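Local coordinates for glutamic acid/alanine-rich protein (Trypanosoma congolense, PDB 2Y44) that is a surface protein of the parasite, its elongated helical-bundle ectodomain probably projecting from the cell membrane as part of the surface coat, at residues E128-A140 against R153-E167. Numbering follows the deposited sequence.
Sequences EVTSKSLESAFDA and REHGAVFVKGLKSLE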
loop_
_atom_site.group_PDB
_atom_site.type_symbol
_atom_site.label_atom_id
_atom_site.label_comp_id
_atom_site.label_asym_id
_atom_site.label_seq_id
_atom_site.Cartn_x
_atom_site.Cartn_y
_atom_site.Cartn_z
ATOM N N GLU A 128 10.546 -0.363 -0.197
ATOM C CA GLU A 128 9.789 0.733 0.413
ATOM C C GLU A 128 9.157 1.639 -0.639
ATOM O O GLU A 128 9.290 2.872 -0.577
ATOM C CB GLU A 128 10.684 1.565 1.329
ATOM C CG GLU A 128 11.170 0.822 2.577
ATOM C CD GLU A 128 11.760 1.769 3.593
ATOM O OE1 GLU A 128 11.403 2.969 3.547
ATOM O OE2 GLU A 128 12.592 1.327 4.424
ATOM N N VAL A 129 8.496 1.017 -1.610
ATOM C CA VAL A 129 7.833 1.739 -2.696
ATOM C C VAL A 129 6.633 2.471 -2.092
ATOM O O VAL A 129 5.922 1.919 -1.243
ATOM C CB VAL A 129 7.376 0.751 -3.825
ATOM C CG1 VAL A 129 6.625 -0.408 -3.211
ATOM C CG2 VAL A 129 6.494 1.431 -4.859
ATOM N N THR A 130 6.477 3.743 -2.450
ATOM C CA THR A 130 5.333 4.526 -2.032
ATOM C C THR A 130 4.663 5.153 -3.251
ATOM O O THR A 130 5.211 5.149 -4.357
ATOM C CB THR A 130 5.767 5.654 -1.105
ATOM O OG1 THR A 130 6.685 6.501 -1.798
ATOM C CG2 THR A 130 6.484 5.108 0.140
ATOM N N SER A 131 3.481 5.711 -3.071
ATOM C CA SER A 131 2.873 6.400 -4.204
ATOM C C SER A 131 3.809 7.506 -4.708
ATOM O O SER A 131 3.847 7.812 -5.900
ATOM C CB SER A 131 1.502 6.953 -3.817
ATOM O OG SER A 131 1.661 7.847 -2.715
ATOM N N LYS A 132 4.556 8.130 -3.808
ATOM C CA LYS A 132 5.508 9.180 -4.219
ATOM C C LYS A 132 6.699 8.616 -5.025
ATOM O O LYS A 132 7.052 9.153 -6.061
ATOM C CB LYS A 132 6.063 9.926 -2.997
ATOM C CG LYS A 132 6.948 11.097 -3.393
ATOM C CD LYS A 132 7.865 11.550 -2.259
ATOM C CE LYS A 132 7.278 12.732 -1.508
ATOM N NZ LYS A 132 8.054 13.013 -0.263
ATOM N N SER A 133 7.334 7.550 -4.544
ATOM C CA SER A 133 8.512 6.999 -5.282
ATOM C C SER A 133 8.111 6.426 -6.653
ATOM O O SER A 133 8.825 6.584 -7.655
ATOM C CB SER A 133 9.243 5.927 -4.480
ATOM O OG SER A 133 8.415 4.784 -4.293
ATOM N N LEU A 134 6.933 5.826 -6.688
ATOM C CA LEU A 134 6.363 5.289 -7.924
ATOM C C LEU A 134 6.011 6.429 -8.898
ATOM O O LEU A 134 6.445 6.408 -10.049
ATOM C CB LEU A 134 5.139 4.469 -7.557
ATOM C CG LEU A 134 4.240 3.895 -8.614
ATOM C CD1 LEU A 134 5.098 2.865 -9.351
ATOM C CD2 LEU A 134 3.042 3.199 -7.885
ATOM N N GLU A 135 5.367 7.495 -8.406
ATOM C CA GLU A 135 5.086 8.633 -9.293
ATOM C C GLU A 135 6.372 9.254 -9.844
ATOM O O GLU A 135 6.448 9.647 -11.016
ATOM C CB GLU A 135 4.265 9.695 -8.547
ATOM C CG GLU A 135 3.832 10.851 -9.432
ATOM C CD GLU A 135 2.786 11.716 -8.739
ATOM O OE1 GLU A 135 3.128 12.391 -7.744
ATOM O OE2 GLU A 135 1.622 11.697 -9.172
ATOM N N SER A 136 7.378 9.415 -8.989
ATOM C CA SER A 136 8.617 10.012 -9.428
ATOM C C SER A 136 9.269 9.193 -10.537
ATOM O O SER A 136 9.735 9.755 -11.549
ATOM C CB SER A 136 9.567 10.126 -8.252
ATOM O OG SER A 136 9.042 11.093 -7.342
ATOM N N ALA A 137 9.241 7.873 -10.366
ATOM C CA ALA A 137 9.859 6.967 -11.340
ATOM C C ALA A 137 9.170 7.118 -12.711
ATOM O O ALA A 137 9.838 7.168 -13.747
ATOM C CB ALA A 137 9.793 5.495 -10.847
ATOM N N PHE A 138 7.850 7.180 -12.723
ATOM C CA PHE A 138 7.158 7.339 -14.005
ATOM C C PHE A 138 7.396 8.724 -14.590
ATOM O O PHE A 138 7.530 8.847 -15.801
ATOM C CB PHE A 138 5.652 7.071 -13.856
ATOM C CG PHE A 138 5.296 5.613 -13.967
ATOM C CD1 PHE A 138 5.014 5.064 -15.201
ATOM C CD2 PHE A 138 5.267 4.813 -12.850
ATOM C CE1 PHE A 138 4.723 3.711 -15.351
ATOM C CE2 PHE A 138 4.945 3.443 -12.983
ATOM C CZ PHE A 138 4.665 2.912 -14.226
ATOM N N ASP A 139 7.358 9.777 -13.746
ATOM C CA ASP A 139 7.722 11.161 -14.202
ATOM C C ASP A 139 9.095 11.175 -14.913
ATOM O O ASP A 139 9.295 11.831 -15.940
ATOM C CB ASP A 139 7.784 12.147 -13.017
ATOM C CG ASP A 139 6.401 12.653 -12.571
ATOM O OD1 ASP A 139 5.401 12.368 -13.253
ATOM O OD2 ASP A 139 6.355 13.348 -11.528
ATOM N N ALA A 140 10.071 10.478 -14.326
ATOM C CA ALA A 140 11.432 10.487 -14.850
ATOM C C ALA A 140 11.471 9.840 -16.211
ATOM O O ALA A 140 12.101 10.369 -17.132
ATOM C CB ALA A 140 12.386 9.745 -13.875
ATOM N N ARG A 153 2.829 8.857 -18.100
ATOM C CA ARG A 153 2.312 9.378 -16.829
ATOM C C ARG A 153 0.926 8.761 -16.544
ATOM O O ARG A 153 0.604 8.481 -15.404
ATOM C CB ARG A 153 2.176 10.895 -16.852
ATOM C CG ARG A 153 3.504 11.724 -16.817
ATOM C CD ARG A 153 3.171 13.197 -17.078
ATOM N NE ARG A 153 4.288 13.989 -17.619
ATOM C CZ ARG A 153 5.264 14.476 -16.858
ATOM N NH1 ARG A 153 5.299 14.175 -15.565
ATOM N NH2 ARG A 153 6.276 15.125 -17.403
ATOM N N GLU A 154 0.092 8.559 -17.571
ATOM C CA GLU A 154 -1.201 7.953 -17.273
ATOM C C GLU A 154 -1.135 6.479 -16.910
ATOM O O GLU A 154 -1.870 6.044 -16.013
ATOM C CB GLU A 154 -2.265 8.226 -18.353
ATOM C CG GLU A 154 -2.638 9.712 -18.497
ATOM C CD GLU A 154 -3.227 10.318 -17.229
ATOM O OE1 GLU A 154 -4.029 9.650 -16.528
ATOM O OE2 GLU A 154 -2.805 11.442 -16.876
ATOM N N HIS A 155 -0.232 5.738 -17.549
ATOM C CA HIS A 155 0.059 4.353 -17.173
ATOM C C HIS A 155 0.418 4.315 -15.713
ATOM O O HIS A 155 -0.081 3.467 -14.942
ATOM C CB HIS A 155 1.245 3.825 -17.978
ATOM C CG HIS A 155 0.895 3.433 -19.374
ATOM N ND1 HIS A 155 1.702 2.620 -20.142
ATOM C CD2 HIS A 155 -0.151 3.779 -20.160
ATOM C CE1 HIS A 155 1.128 2.424 -21.316
ATOM N NE2 HIS A 155 0.009 3.126 -21.357
ATOM N N GLY A 156 1.300 5.222 -15.327
ATOM C CA GLY A 156 1.762 5.232 -13.954
ATOM C C GLY A 156 0.685 5.671 -12.992
ATOM O O GLY A 156 0.642 5.207 -11.856
ATOM N N ALA A 157 -0.192 6.567 -13.452
ATOM C CA ALA A 157 -1.184 7.160 -12.551
ATOM C C ALA A 157 -2.117 6.094 -11.956
ATOM O O ALA A 157 -2.608 6.255 -10.856
ATOM C CB ALA A 157 -1.977 8.217 -13.264
ATOM N N VAL A 158 -2.396 5.039 -12.727
ATOM C CA VAL A 158 -3.186 3.914 -12.258
ATOM C C VAL A 158 -2.589 3.320 -10.969
ATOM O O VAL A 158 -3.306 3.069 -9.991
ATOM C CB VAL A 158 -3.236 2.795 -13.345
ATOM C CG1 VAL A 158 -3.890 1.522 -12.763
ATOM C CG2 VAL A 158 -4.043 3.279 -14.556
ATOM N N PHE A 159 -1.263 3.160 -10.965
ATOM C CA PHE A 159 -0.595 2.434 -9.885
ATOM C C PHE A 159 -0.431 3.419 -8.748
ATOM O O PHE A 159 -0.518 3.053 -7.578
ATOM C CB PHE A 159 0.747 1.852 -10.359
ATOM C CG PHE A 159 0.633 1.039 -11.601
ATOM C CD1 PHE A 159 -0.306 0.010 -11.685
ATOM C CD2 PHE A 159 1.478 1.273 -12.686
ATOM C CE1 PHE A 159 -0.441 -0.731 -12.860
ATOM C CE2 PHE A 159 1.366 0.509 -13.848
ATOM C CZ PHE A 159 0.420 -0.478 -13.936
ATOM N N VAL A 160 -0.234 4.685 -9.087
ATOM C CA VAL A 160 -0.076 5.709 -8.073
ATOM C C VAL A 160 -1.395 5.815 -7.299
ATOM O O VAL A 160 -1.391 5.778 -6.053
ATOM C CB VAL A 160 0.312 7.072 -8.707
ATOM C CG1 VAL A 160 0.149 8.212 -7.653
ATOM C CG2 VAL A 160 1.751 7.003 -9.230
ATOM N N LYS A 161 -2.508 5.791 -8.026
ATOM C CA LYS A 161 -3.834 5.823 -7.409
ATOM C C LYS A 161 -4.031 4.609 -6.532
ATOM O O LYS A 161 -4.506 4.728 -5.397
ATOM C CB LYS A 161 -4.915 5.854 -8.491
ATOM C CG LYS A 161 -6.338 6.034 -7.925
ATOM C CD LYS A 161 -7.270 6.813 -8.860
ATOM C CE LYS A 161 -8.737 6.428 -8.631
ATOM N NZ LYS A 161 -8.962 5.999 -7.214
ATOM N N GLY A 162 -3.644 3.434 -7.038
ATOM C CA GLY A 162 -3.941 2.216 -6.261
ATOM C C GLY A 162 -3.105 2.165 -4.996
ATOM O O GLY A 162 -3.583 1.718 -3.912
ATOM N N LEU A 163 -1.858 2.620 -5.103
ATOM C CA LEU A 163 -0.981 2.661 -3.928
ATOM C C LEU A 163 -1.427 3.729 -2.922
ATOM O O LEU A 163 -1.418 3.478 -1.718
ATOM C CB LEU A 163 0.498 2.854 -4.319
ATOM C CG LEU A 163 1.568 2.506 -3.266
ATOM C CD1 LEU A 163 1.274 1.176 -2.607
ATOM C CD2 LEU A 163 2.971 2.464 -3.863
ATOM N N LYS A 164 -1.844 4.901 -3.408
ATOM C CA LYS A 164 -2.431 5.910 -2.510
ATOM C C LYS A 164 -3.638 5.346 -1.723
ATOM O O LYS A 164 -3.845 5.694 -0.538
ATOM C CB LYS A 164 -2.890 7.149 -3.295
ATOM C CG LYS A 164 -1.741 8.065 -3.683
ATOM C CD LYS A 164 -2.267 9.272 -4.416
ATOM C CE LYS A 164 -1.175 10.329 -4.571
ATOM N NZ LYS A 164 -1.582 11.429 -5.493
ATOM N N SER A 165 -4.449 4.531 -2.391
ATOM C CA SER A 165 -5.622 3.903 -1.722
ATOM C C SER A 165 -5.137 3.074 -0.569
ATOM O O SER A 165 -5.736 3.111 0.505
ATOM C CB SER A 165 -6.460 3.031 -2.655
ATOM O OG SER A 165 -7.182 3.820 -3.578
ATOM N N LEU A 166 -4.092 2.261 -0.803
ATOM C CA LEU A 166 -3.630 1.364 0.274
ATOM C C LEU A 166 -2.986 2.182 1.388
ATOM O O LEU A 166 -3.144 1.875 2.575
ATOM C CB LEU A 166 -2.587 0.374 -0.266
ATOM C CG LEU A 166 -3.228 -0.762 -1.037
ATOM C CD1 LEU A 166 -2.183 -1.435 -1.942
ATOM C CD2 LEU A 166 -3.877 -1.765 -0.032
ATOM N N GLU A 167 -2.320 3.276 1.014
ATOM C CA GLU A 167 -1.708 4.174 2.014
ATOM C C GLU A 167 -2.802 4.827 2.837
ATOM O O GLU A 167 -2.671 4.937 4.051
ATOM C CB GLU A 167 -0.813 5.240 1.355
ATOM C CG GLU A 167 0.517 4.680 0.853
ATOM C CD GLU A 167 1.159 5.557 -0.220
ATOM O OE1 GLU A 167 0.559 6.590 -0.605
ATOM O OE2 GLU A 167 2.264 5.188 -0.677
HETATM O O HOH W 1 3.231 2.704 0.360
#
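Phe138 lies flat against the backbone of Gly156, and this is part of the tightly packed side of an antiparallel helix pair. Gly156 CA sits over the centre of the Phe138 ring, 3.4 Å from the centroid and 6° off its normal, a CH-pi contact. With no side chain on Gly156, the ring comes right down onto the helix. Beyond it, Phe138 CZ meets the edge of the Phe159 ring, with Phe159 CD2 3.9 Å away. Leu134 continues the apolar seam. With its CG anti to the backbone N (chi1 174°), Leu134 turns CD2 onto Phe159 CB at 3.6 Å, while CG faces Val160 CG2.

At the start of helix 131-144 the contact turns polar. Ser131 is a knob in the hole formed by Val160, Leu163, Lys164 and Glu167. The Glu167 carboxylate grips it with both oxygens. Glu167 OE2 accepts from Ser131 N at 2.7 Å, slightly out of the carboxylate plane. Glu167 OE1 accepts from Ser131 OG at 2.7 Å through its syn lone pair. Water 1 also donates to OE2 and links it to Val129 O. A negative charge here would probably be favoured by the helix N-terminus. Thr130 and Ser133 complete that end as a capping box.

The solvent side is looser. Glu135 lays its CB on Val160 CG2, and Asp139 OD1 forms a salt bridge with Arg153 NH1 at 2.9 Å. The carboxylate and guanidinium planes are 57° apart, and the pairing is through one oxygen and one nitrogen.

The short helix 131-144 thus lies along helix 149-183 within the helical bundle. Helix 2-16 reaches Phe138 through Val11 and Phe159 through Leu15. Helix 18-53 touches Leu134 with Leu18, and helix 57-107 packs Ser92 and Ala95 on Phe159.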